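Local coordinates for RagA protein (Porphyromonas gingivalis, PDB 6SLN) that forms the TonB-dependent outer-membrane barrel of the RagAB transporter, which probably carries oligopeptides into the cell, at residues 409-413 with 424-428; 474-478 with 540-546; 675-681 with 705-711; 730-736 with 762-768. All blocks are in the same frame, centred on the assembly; numbering follows the deposited sequence.

Contact 1. Residues 409-413 with 424-428; sequences DLADV and MTEPY
Residues 409-413 form an irregular loop, extended at Leu410, Ala411 and Val413 but bent at Asp412; 424-428 pass from a short strand through Thr425 into a helix that starts at Glu426. Backbone pairing is brief: Val413 and Met424 form an antiparallel non-hydrogen-bonded pair (CA-CA 4.2 Å), and Asp412 CA lies 5.2 Å from Tyr428 CA. Two hydrogen bonds converge on Thr425: Thr425 N donates to Asp412 O (2.9 Å), and Thr425 OG1, in the p rotamer, to Ala411 O (2.8 Å). Met424 CA adds a CA-H...O contact to Asp412 O at 3.5 Å. Apolar packing is slight, with Leu410 CD2 3.7 Å from Pro427 CG. Asp412 OD1 approaches Tyr428 CD1 obliquely at 3.2 Å, while Tyr428 OH bonds to Asn479. Thr425, immediately before helix 426-432, is at its N-cap position, and its OG1 ties that helix start to the loop at Ala411. The arrangement is a beta bridge between short strands 413-414 and 423-424 leading into a helix, within the long loop between barrel strands 363-377 and 435-450.

Contact 2. Residues 474-478 with 540-546; sequences KRMPN and FESDKLM
Pro477, its CB directed at the other segment, lays its ring over the backbone of 540-543: CB is 3.6 Å from Phe540 O, and CG is 3.8 Å from Ser542 C and 3.7 Å from Asp543 N. No strand pairing joins the segments. Lys474 and Arg475 end strand 456-475, after which Met476 to Asn478 run on as loop; 540-546 leave strand 515-540 and fold into a type I turn from Ser542 to Leu545, closed by Leu545 N to Ser542 O (3.2 Å); Lys544 N also donates to Ser542 OG (3.2 Å), an ST turn. Pro477 CA and Glu541 CA stand 5.8 Å apart, whereas Lys474 CA and Met546 CA are 8.9 Å apart, a gap bridged by side chains. Met546 (chi1 m, chi2 t, chi3 p) brings SD to 3.9 Å from Pro477 CD and 4.2 Å from Met476 CE, and its CE to 3.7 Å from Lys474 CD. Met476, with all three chi angles m, curls so that CE also lies 3.1 Å from Asp543 OD1. Asn478, in a left-handed backbone conformation, gives a weak hydrogen bond from ND2 to Glu541 O (3.4 Å). Arg475 pairs with Glu488 and Glu541 with Lys552, while Leu545 packs on RagB and on Val655 of the second RagA subunit. The one hydrogen bond across the contact is weak, so the segments meet mainly through van der Waals packing of proline, thioether and lysine methylene groups.

Contact 3. Residues 675-681 with 705-711; sequences LSWEKQS and RTTNDML
Strands 678-681 and 705-708 run antiparallel at 160°, their axes 4.7 Å apart at closest approach. Lys679-Asn708 and Ser681-Thr706 are hydrogen-bonded pairs, and Gln680-Thr707 between them is a non-hydrogen-bonded pair (CA-CA 4.3 Å). Both hydrogen-bonded pairs are complete: Lys679 N to Asn708 O 2.8 Å, Asn708 N to Lys679 O 2.7 Å, Ser681 N to Thr706 O 2.8 Å and Thr706 N to Ser681 O 2.9 Å. Gln680 OE1 sits at the edge of the Arg705 guanidinium, accepting from NE (2.9 Å) and NH2 (3.0 Å); Gln680 NE2 reaches Glu678 OE2 weakly at 3.3 Å. At the break in strand 696-715, where Asp709 has positive phi, Leu711 N donates to Glu678 OE1 (2.8 Å), an oxygen also bound by Ser151. Asn641 holds Glu678 OE2, Gly150 O takes Thr707 OG1, and His147 O takes Arg705 NH1. On the Lys679-Asn708 face, Lys679 NZ forms a salt bridge with Asp709 OD2 (3.2 Å). Leu675 CD1 meets Leu711 CD2 at 3.6 Å. The face bearing Gln680 and Thr707 looks toward residues of the plug region, consistent with a barrel interior whose buried charged groups are met by amide, hydroxyl and carbonyl partners.

Contact 4. Residues 730-736 with 762-768; sequences GSMKNTG and NRQEITK
This is the open end of an antiparallel beta hairpin in the barrel wall, where strands 732-746 and 752-764 part into loops. Segments 732-736 and 762-764 run at 159° with axes 4.4 Å apart. Thr735 and Arg763 form a full hydrogen-bonded pair (Thr735 N to Arg763 O 2.9 Å; Arg763 N to Thr735 O 2.6 Å), flanked by non-hydrogen-bonded pairs Asn734-Gln764 and Gly736-Asn762. A CB on Gly736 would stand 3.0 Å from Asn762 OD1, a clash. On the face carrying Asn734, Asn762 and Gln764, Asn762 ND2 donates to Asn734 OD1 (2.7 Å), and a water bridges Asn734 OD1 and Gln764 NE2, at 2.9 Å from each. Asn762 OD1 is taken by Tyr703, Asn734 ND2 by Thr149 O and Gln764 OE1 by Asn791. Glu765 N still reaches Lys733 O (3.0 Å), but then the register slips by one: Thr767 and Lys768 both face Ser731, a classic beta bulge. Ser731 O accepts from Thr767 N (2.6 Å) and Lys768 N (3.0 Å), and Ser731 N donates to Lys768 O (2.8 Å). Ser731 OG, in the p rotamer, hydrogen-bonds Thr767 OG1 (2.8 Å) and accepts from Lys768 NZ (3.3 Å). Gly730 has positive phi, and a CB there would lie 2.4 Å from Lys768 O. Met732 CE packs at 3.5 Å from Gln764 CD.

How the contacts relate
The four contacts follow in series along the chain, none nesting or crossing. Contact 1 closes a short excursion inside the loop between strands 363-377 and 435-450; contact 2 joins the starts of the loops that follow strands 456-475 and 515-540, enclosing strands 487-510 and 515-540. Their centres are about 20 Å apart and their nearest atoms about 6 Å. Contacts 3 and 4 close hairpins 678-691/696-715 and 732-746/752-764, their centres about 53 Å and 56 Å from that of contact 2. These two touch, since strands 696-715 and 732-746 are neighbours: Arg705 O lies 2.7 Å from Asn734 N, a probable hydrogen bond, and Met710 CE is 3.4 Å from Met732 SD, giving one continuous piece of barrel wall.

Contact 1. Residues 409-413 with 424-428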
# COMPACT_ATOMS: atom_id res chain seq x y z
N ASP A 409 0.67 -34.86 21.04
CA ASP A 409 0.73 -33.79 20.05
C ASP A 409 0.25 -32.48 20.66
O ASP A 409 -0.66 -32.45 21.49
CB ASP A 409 -0.13 -34.13 18.84
CG ASP A 409 0.32 -35.40 18.16
OD1 ASP A 409 1.50 -35.47 17.77
OD2 ASP A 409 -0.51 -36.32 18.04
N LEU A 410 0.88 -31.39 20.22
CA LEU A 410 0.55 -30.08 20.77
C LEU A 410 -0.92 -29.76 20.50
O LEU A 410 -1.41 -29.92 19.38
CB LEU A 410 1.48 -29.04 20.14
CG LEU A 410 2.15 -27.97 21.00
CD1 LEU A 410 2.56 -28.49 22.34
CD2 LEU A 410 3.36 -27.47 20.24
N ALA A 411 -1.65 -29.38 21.55
CA ALA A 411 -3.03 -28.95 21.40
C ALA A 411 -3.08 -27.61 20.66
O ALA A 411 -2.05 -27.01 20.33
CB ALA A 411 -3.72 -28.86 22.76
N ASP A 412 -4.28 -27.11 20.39
CA ASP A 412 -4.36 -25.76 19.83
C ASP A 412 -4.08 -24.71 20.88
O ASP A 412 -3.76 -23.57 20.53
CB ASP A 412 -5.75 -25.49 19.26
CG ASP A 412 -5.98 -26.18 17.96
OD1 ASP A 412 -4.97 -26.53 17.31
OD2 ASP A 412 -7.15 -26.39 17.58
N VAL A 413 -4.16 -25.08 22.15
CA VAL A 413 -4.55 -24.14 23.17
C VAL A 413 -4.14 -24.74 24.50
O VAL A 413 -4.08 -25.96 24.66
CB VAL A 413 -6.08 -23.90 23.07
CG1 VAL A 413 -6.88 -24.97 23.89
CG2 VAL A 413 -6.47 -22.45 23.34
N MET A 424 -3.42 -19.67 22.97
CA MET A 424 -3.05 -20.41 21.79
C MET A 424 -1.62 -20.93 21.89
O MET A 424 -0.74 -20.27 22.43
CB MET A 424 -3.19 -19.53 20.58
CG MET A 424 -4.64 -19.21 20.28
SD MET A 424 -4.86 -18.35 18.72
CE MET A 424 -4.94 -16.72 19.30
N THR A 425 -1.41 -22.14 21.38
CA THR A 425 -0.06 -22.64 21.20
C THR A 425 0.58 -22.04 19.96
O THR A 425 -0.10 -21.48 19.09
CB THR A 425 -0.08 -24.14 21.04
OG1 THR A 425 -1.00 -24.42 19.98
CG2 THR A 425 -0.55 -24.79 22.32
N GLU A 426 1.90 -22.21 19.85
CA GLU A 426 2.63 -21.65 18.72
C GLU A 426 2.07 -22.15 17.40
O GLU A 426 1.66 -21.32 16.56
CB GLU A 426 4.13 -21.94 18.84
CG GLU A 426 4.81 -21.37 20.09
CD GLU A 426 4.70 -19.86 20.21
OE1 GLU A 426 4.63 -19.17 19.18
OE2 GLU A 426 4.71 -19.36 21.36
N PRO A 427 1.98 -23.46 17.14
CA PRO A 427 1.51 -23.88 15.82
C PRO A 427 0.12 -23.36 15.52
O PRO A 427 -0.16 -22.96 14.39
CB PRO A 427 1.55 -25.40 15.91
CG PRO A 427 2.42 -25.70 17.10
CD PRO A 427 2.16 -24.60 18.05
N TYR A 428 -0.75 -23.32 16.53
CA TYR A 428 -2.09 -22.81 16.26
C TYR A 428 -2.06 -21.31 16.04
O TYR A 428 -2.77 -20.79 15.16
CB TYR A 428 -3.04 -23.15 17.40
CG TYR A 428 -4.45 -22.74 17.07
CD1 TYR A 428 -5.27 -23.56 16.30
CD2 TYR A 428 -4.95 -21.52 17.51
CE1 TYR A 428 -6.55 -23.19 16.00
CE2 TYR A 428 -6.23 -21.13 17.20
CZ TYR A 428 -7.02 -21.96 16.45
OH TYR A 428 -8.31 -21.56 16.16

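Contact 2. Residues 474-478 with 540-546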
# COMPACT_ATOMS: atom_id res chain seq x y z
N LYS A 474 -2.16 -11.66 8.12
CA LYS A 474 -3.59 -11.81 8.33
C LYS A 474 -3.89 -12.13 9.78
O LYS A 474 -3.10 -12.79 10.47
CB LYS A 474 -4.17 -12.93 7.43
CG LYS A 474 -4.41 -12.49 5.98
CD LYS A 474 -5.22 -13.51 5.23
CE LYS A 474 -4.53 -13.87 3.95
NZ LYS A 474 -5.49 -14.46 2.98
N ARG A 475 -5.04 -11.65 10.24
CA ARG A 475 -5.69 -12.11 11.46
C ARG A 475 -6.95 -12.86 11.03
O ARG A 475 -7.94 -12.23 10.63
CB ARG A 475 -6.03 -10.93 12.37
CG ARG A 475 -5.64 -11.13 13.79
CD ARG A 475 -6.00 -9.96 14.75
NE ARG A 475 -5.40 -8.67 14.39
CZ ARG A 475 -4.09 -8.38 14.42
NH1 ARG A 475 -3.19 -9.29 14.79
NH2 ARG A 475 -3.69 -7.17 14.06
N MET A 476 -6.93 -14.18 11.13
CA MET A 476 -7.98 -15.02 10.53
C MET A 476 -9.33 -14.82 11.22
O MET A 476 -9.40 -14.85 12.46
CB MET A 476 -7.57 -16.49 10.59
CG MET A 476 -6.36 -16.82 9.71
SD MET A 476 -6.55 -16.22 8.01
CE MET A 476 -8.06 -17.07 7.60
N PRO A 477 -10.40 -14.61 10.48
CA PRO A 477 -11.72 -14.50 11.11
C PRO A 477 -12.14 -15.83 11.73
O PRO A 477 -11.58 -16.88 11.44
CB PRO A 477 -12.65 -14.11 9.96
CG PRO A 477 -11.97 -14.65 8.76
CD PRO A 477 -10.48 -14.54 9.01
N ASN A 478 -13.13 -15.75 12.62
CA ASN A 478 -13.81 -16.91 13.17
C ASN A 478 -12.91 -17.79 14.01
O ASN A 478 -13.27 -18.93 14.30
CB ASN A 478 -14.47 -17.74 12.07
CG ASN A 478 -15.40 -16.92 11.27
OD1 ASN A 478 -16.39 -16.43 11.80
ND2 ASN A 478 -15.07 -16.70 9.99
N PHE A 540 -13.29 -8.45 8.37
CA PHE A 540 -13.68 -9.55 7.49
C PHE A 540 -14.46 -10.59 8.28
O PHE A 540 -14.16 -10.86 9.44
CB PHE A 540 -12.43 -10.20 6.89
CG PHE A 540 -11.49 -9.23 6.22
CD1 PHE A 540 -11.88 -8.57 5.05
CD2 PHE A 540 -10.24 -8.95 6.75
CE1 PHE A 540 -11.02 -7.67 4.42
CE2 PHE A 540 -9.38 -8.05 6.13
CZ PHE A 540 -9.77 -7.41 4.96
N GLU A 541 -15.48 -11.17 7.65
CA GLU A 541 -16.25 -12.23 8.30
C GLU A 541 -16.07 -13.56 7.61
O GLU A 541 -16.74 -14.54 7.97
CB GLU A 541 -17.73 -11.87 8.39
CG GLU A 541 -18.02 -10.92 9.52
CD GLU A 541 -19.31 -10.15 9.39
OE1 GLU A 541 -19.39 -9.02 9.91
OE2 GLU A 541 -20.27 -10.68 8.78
N SER A 542 -15.15 -13.64 6.66
CA SER A 542 -14.97 -14.91 5.97
C SER A 542 -13.57 -15.01 5.38
O SER A 542 -13.05 -14.05 4.79
CB SER A 542 -16.02 -15.11 4.87
OG SER A 542 -15.55 -15.95 3.83
N ASP A 543 -13.01 -16.21 5.53
CA ASP A 543 -11.73 -16.65 4.98
C ASP A 543 -11.55 -16.30 3.51
O ASP A 543 -10.43 -16.00 3.07
CB ASP A 543 -11.67 -18.17 5.15
CG ASP A 543 -10.29 -18.67 5.33
OD1 ASP A 543 -9.35 -17.98 4.89
OD2 ASP A 543 -10.16 -19.77 5.92
N LYS A 544 -12.61 -16.41 2.71
CA LYS A 544 -12.57 -16.34 1.26
C LYS A 544 -12.74 -14.94 0.73
O LYS A 544 -12.54 -14.72 -0.47
CB LYS A 544 -13.66 -17.23 0.64
CG LYS A 544 -13.24 -18.70 0.40
CD LYS A 544 -13.70 -19.63 1.49
CE LYS A 544 -15.23 -19.64 1.61
NZ LYS A 544 -15.71 -20.07 2.96
N LEU A 545 -13.11 -13.99 1.58
CA LEU A 545 -13.39 -12.61 1.19
C LEU A 545 -12.50 -11.68 2.04
O LEU A 545 -12.97 -11.00 2.97
CB LEU A 545 -14.86 -12.31 1.35
CG LEU A 545 -15.80 -13.40 0.82
CD1 LEU A 545 -17.18 -13.33 1.47
CD2 LEU A 545 -15.94 -13.32 -0.70
N MET A 546 -11.21 -11.65 1.72
CA MET A 546 -10.23 -10.96 2.54
C MET A 546 -9.34 -10.01 1.72
O MET A 546 -8.19 -9.74 2.09
CB MET A 546 -9.38 -11.97 3.32
CG MET A 546 -10.11 -12.62 4.46
SD MET A 546 -9.02 -13.47 5.59
CE MET A 546 -8.38 -12.08 6.51

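Contact 3. Residues 675-681 with 705-711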
# COMPACT_ATOMS: atom_id res chain seq x y z
N LEU A 675 26.29 19.19 13.57
CA LEU A 675 26.55 17.78 13.33
C LEU A 675 27.51 17.60 12.16
O LEU A 675 27.28 18.14 11.08
CB LEU A 675 25.25 17.05 13.04
CG LEU A 675 25.29 15.55 13.33
CD1 LEU A 675 25.73 15.27 14.78
CD2 LEU A 675 23.94 14.94 13.08
N SER A 676 28.57 16.83 12.38
CA SER A 676 29.52 16.54 11.31
C SER A 676 30.08 15.13 11.52
O SER A 676 29.64 14.38 12.40
CB SER A 676 30.62 17.61 11.27
OG SER A 676 31.40 17.54 10.08
N TRP A 677 31.02 14.76 10.66
CA TRP A 677 31.68 13.47 10.75
C TRP A 677 32.25 13.22 12.13
O TRP A 677 32.76 14.14 12.79
CB TRP A 677 32.82 13.39 9.75
CG TRP A 677 32.37 13.35 8.38
CD1 TRP A 677 31.95 14.41 7.63
CD2 TRP A 677 32.30 12.20 7.54
NE1 TRP A 677 31.61 13.98 6.37
CE2 TRP A 677 31.82 12.63 6.29
CE3 TRP A 677 32.61 10.85 7.72
CZ2 TRP A 677 31.62 11.75 5.22
CZ3 TRP A 677 32.42 9.98 6.66
CH2 TRP A 677 31.93 10.43 5.43
N GLU A 678 32.18 11.96 12.57
CA GLU A 678 33.05 11.47 13.63
C GLU A 678 34.39 11.11 13.00
O GLU A 678 34.44 10.46 11.95
CB GLU A 678 32.41 10.26 14.31
CG GLU A 678 33.32 9.39 15.15
CD GLU A 678 32.57 8.18 15.76
OE1 GLU A 678 31.69 8.44 16.63
OE2 GLU A 678 32.85 7.00 15.38
N LYS A 679 35.48 11.60 13.58
CA LYS A 679 36.78 11.48 12.95
C LYS A 679 37.67 10.55 13.77
O LYS A 679 37.81 10.71 14.98
CB LYS A 679 37.42 12.85 12.74
CG LYS A 679 36.74 13.60 11.58
CD LYS A 679 37.44 14.89 11.17
CE LYS A 679 36.83 16.12 11.86
NZ LYS A 679 35.35 16.25 11.72
N GLN A 680 38.21 9.55 13.09
CA GLN A 680 39.03 8.53 13.70
C GLN A 680 40.42 8.59 13.11
O GLN A 680 40.61 8.95 11.94
CB GLN A 680 38.43 7.14 13.47
CG GLN A 680 37.36 6.80 14.48
CD GLN A 680 36.84 5.38 14.36
OE1 GLN A 680 37.58 4.45 14.00
NE2 GLN A 680 35.56 5.20 14.65
N SER A 681 41.41 8.26 13.94
CA SER A 681 42.76 8.03 13.48
C SER A 681 43.18 6.64 13.94
O SER A 681 42.64 6.10 14.90
CB SER A 681 43.72 9.09 14.01
OG SER A 681 43.85 8.99 15.41
N ARG A 705 44.02 3.17 18.13
CA ARG A 705 42.95 3.75 17.34
C ARG A 705 42.21 4.76 18.21
O ARG A 705 41.85 4.45 19.35
CB ARG A 705 42.02 2.63 16.81
CG ARG A 705 40.56 2.96 16.72
CD ARG A 705 39.77 1.78 16.21
NE ARG A 705 38.48 2.22 15.69
CZ ARG A 705 37.43 1.43 15.56
NH1 ARG A 705 37.52 0.15 15.89
NH2 ARG A 705 36.28 1.92 15.08
N THR A 706 42.04 5.96 17.69
CA THR A 706 41.48 7.05 18.46
C THR A 706 40.28 7.62 17.74
O THR A 706 40.33 7.86 16.52
CB THR A 706 42.51 8.15 18.67
OG1 THR A 706 43.81 7.55 18.80
CG2 THR A 706 42.17 8.94 19.91
N THR A 707 39.20 7.86 18.48
CA THR A 707 38.00 8.48 17.93
C THR A 707 37.78 9.84 18.56
O THR A 707 37.77 9.97 19.79
CB THR A 707 36.77 7.59 18.12
OG1 THR A 707 37.07 6.25 17.68
CG2 THR A 707 35.61 8.15 17.34
N ASN A 708 37.60 10.86 17.71
CA ASN A 708 37.37 12.24 18.12
C ASN A 708 36.20 12.80 17.32
O ASN A 708 35.80 12.25 16.30
CB ASN A 708 38.61 13.12 17.90
CG ASN A 708 39.43 13.27 19.15
OD1 ASN A 708 40.28 12.44 19.46
ND2 ASN A 708 39.15 14.33 19.91
N ASP A 709 35.67 13.95 17.79
CA ASP A 709 34.39 14.47 17.31
C ASP A 709 33.32 13.38 17.41
O ASP A 709 32.47 13.21 16.52
CB ASP A 709 34.49 15.02 15.89
CG ASP A 709 35.30 16.30 15.82
OD1 ASP A 709 36.01 16.58 16.79
OD2 ASP A 709 35.23 17.04 14.81
N MET A 710 33.37 12.63 18.51
CA MET A 710 32.65 11.37 18.63
C MET A 710 31.14 11.56 18.45
O MET A 710 30.52 12.40 19.12
CB MET A 710 32.96 10.75 20.00
CG MET A 710 32.05 9.60 20.39
SD MET A 710 32.90 8.42 21.45
CE MET A 710 33.87 7.63 20.19
N LEU A 711 30.56 10.78 17.54
CA LEU A 711 29.12 10.85 17.31
C LEU A 711 28.43 10.11 18.43
O LEU A 711 28.32 8.88 18.41
CB LEU A 711 28.75 10.28 15.94
CG LEU A 711 28.91 11.37 14.89
CD1 LEU A 711 28.98 10.82 13.47
CD2 LEU A 711 27.77 12.37 15.07

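Contact 4. Residues 730-736 with 762-768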
# COMPACT_ATOMS: atom_id res chain seq x y z
N GLY A 730 32.66 14.16 23.18
CA GLY A 730 33.42 13.13 23.83
C GLY A 730 34.44 12.48 22.92
O GLY A 730 34.68 12.89 21.79
N SER A 731 35.08 11.44 23.46
CA SER A 731 36.08 10.70 22.69
C SER A 731 36.43 9.40 23.39
O SER A 731 36.30 9.28 24.62
CB SER A 731 37.34 11.53 22.45
OG SER A 731 37.85 12.00 23.68
N MET A 732 36.85 8.43 22.60
CA MET A 732 37.27 7.11 23.02
C MET A 732 38.67 6.84 22.50
O MET A 732 39.33 7.72 21.94
CB MET A 732 36.35 6.00 22.51
CG MET A 732 34.96 5.97 23.03
SD MET A 732 34.06 4.80 22.01
CE MET A 732 34.82 3.27 22.60
N LYS A 733 39.08 5.58 22.62
CA LYS A 733 40.41 5.11 22.29
C LYS A 733 40.38 3.59 22.37
O LYS A 733 39.71 3.02 23.23
CB LYS A 733 41.45 5.70 23.26
CG LYS A 733 42.90 5.59 22.83
CD LYS A 733 43.84 5.73 24.05
CE LYS A 733 44.95 6.72 23.78
NZ LYS A 733 46.29 6.27 24.27
N ASN A 734 41.09 2.94 21.44
CA ASN A 734 41.12 1.49 21.36
C ASN A 734 42.55 1.06 21.11
O ASN A 734 43.14 1.45 20.10
CB ASN A 734 40.18 0.99 20.26
CG ASN A 734 38.81 0.67 20.79
OD1 ASN A 734 38.62 -0.32 21.49
ND2 ASN A 734 37.85 1.50 20.46
N THR A 735 43.11 0.28 22.03
CA THR A 735 44.50 -0.13 21.94
C THR A 735 44.56 -1.64 22.10
O THR A 735 43.93 -2.19 23.01
CB THR A 735 45.33 0.58 22.99
OG1 THR A 735 45.17 1.99 22.80
CG2 THR A 735 46.83 0.20 22.89
N GLY A 736 45.28 -2.30 21.20
CA GLY A 736 45.21 -3.75 21.15
C GLY A 736 46.29 -4.35 20.27
O GLY A 736 47.12 -3.64 19.70
N ASN A 762 42.12 -6.36 23.10
CA ASN A 762 41.79 -4.96 22.87
C ASN A 762 41.34 -4.27 24.15
O ASN A 762 40.36 -4.70 24.77
CB ASN A 762 40.72 -4.82 21.81
CG ASN A 762 40.48 -3.38 21.45
OD1 ASN A 762 41.17 -2.84 20.59
ND2 ASN A 762 39.55 -2.74 22.15
N ARG A 763 42.00 -3.17 24.49
CA ARG A 763 41.65 -2.36 25.66
C ARG A 763 40.97 -1.09 25.19
O ARG A 763 41.57 -0.29 24.47
CB ARG A 763 42.88 -2.03 26.50
CG ARG A 763 42.58 -1.42 27.89
CD ARG A 763 41.54 -2.24 28.64
NE ARG A 763 41.44 -1.98 30.08
CZ ARG A 763 41.27 -0.78 30.62
NH1 ARG A 763 41.23 0.30 29.85
NH2 ARG A 763 41.15 -0.66 31.94
N GLN A 764 39.72 -0.91 25.61
CA GLN A 764 38.91 0.26 25.34
C GLN A 764 39.13 1.31 26.43
O GLN A 764 39.43 0.98 27.57
CB GLN A 764 37.43 -0.13 25.27
CG GLN A 764 36.55 0.78 24.47
CD GLN A 764 35.09 0.69 24.90
OE1 GLN A 764 34.70 1.29 25.91
NE2 GLN A 764 34.29 -0.08 24.15
N GLU A 765 38.98 2.59 26.06
CA GLU A 765 39.09 3.66 27.04
C GLU A 765 38.31 4.86 26.51
O GLU A 765 38.80 5.58 25.64
CB GLU A 765 40.54 4.03 27.34
CG GLU A 765 40.67 5.08 28.48
CD GLU A 765 42.07 5.66 28.68
OE1 GLU A 765 43.07 4.99 28.35
OE2 GLU A 765 42.17 6.80 29.18
N ILE A 766 37.09 5.04 27.03
CA ILE A 766 36.45 6.34 26.95
C ILE A 766 37.43 7.38 27.45
O ILE A 766 38.16 7.14 28.40
CB ILE A 766 35.15 6.34 27.78
CG1 ILE A 766 34.25 5.18 27.33
CG2 ILE A 766 34.46 7.70 27.71
CD1 ILE A 766 33.16 4.85 28.32
N THR A 767 37.48 8.53 26.79
CA THR A 767 38.36 9.59 27.26
C THR A 767 37.63 10.92 27.48
O THR A 767 38.20 11.81 28.13
CB THR A 767 39.55 9.79 26.31
OG1 THR A 767 39.11 9.86 24.96
CG2 THR A 767 40.51 8.62 26.42
N LYS A 768 36.41 11.07 27.00
CA LYS A 768 35.65 12.30 27.16
C LYS A 768 34.20 11.97 26.88
O LYS A 768 33.91 11.14 26.00
CB LYS A 768 36.14 13.41 26.22
CG LYS A 768 35.61 14.80 26.55
CD LYS A 768 36.01 15.87 25.51
CE LYS A 768 37.51 15.94 25.28
NZ LYS A 768 37.88 15.24 24.01
O HOH W 1 36.07 -1.48 22.35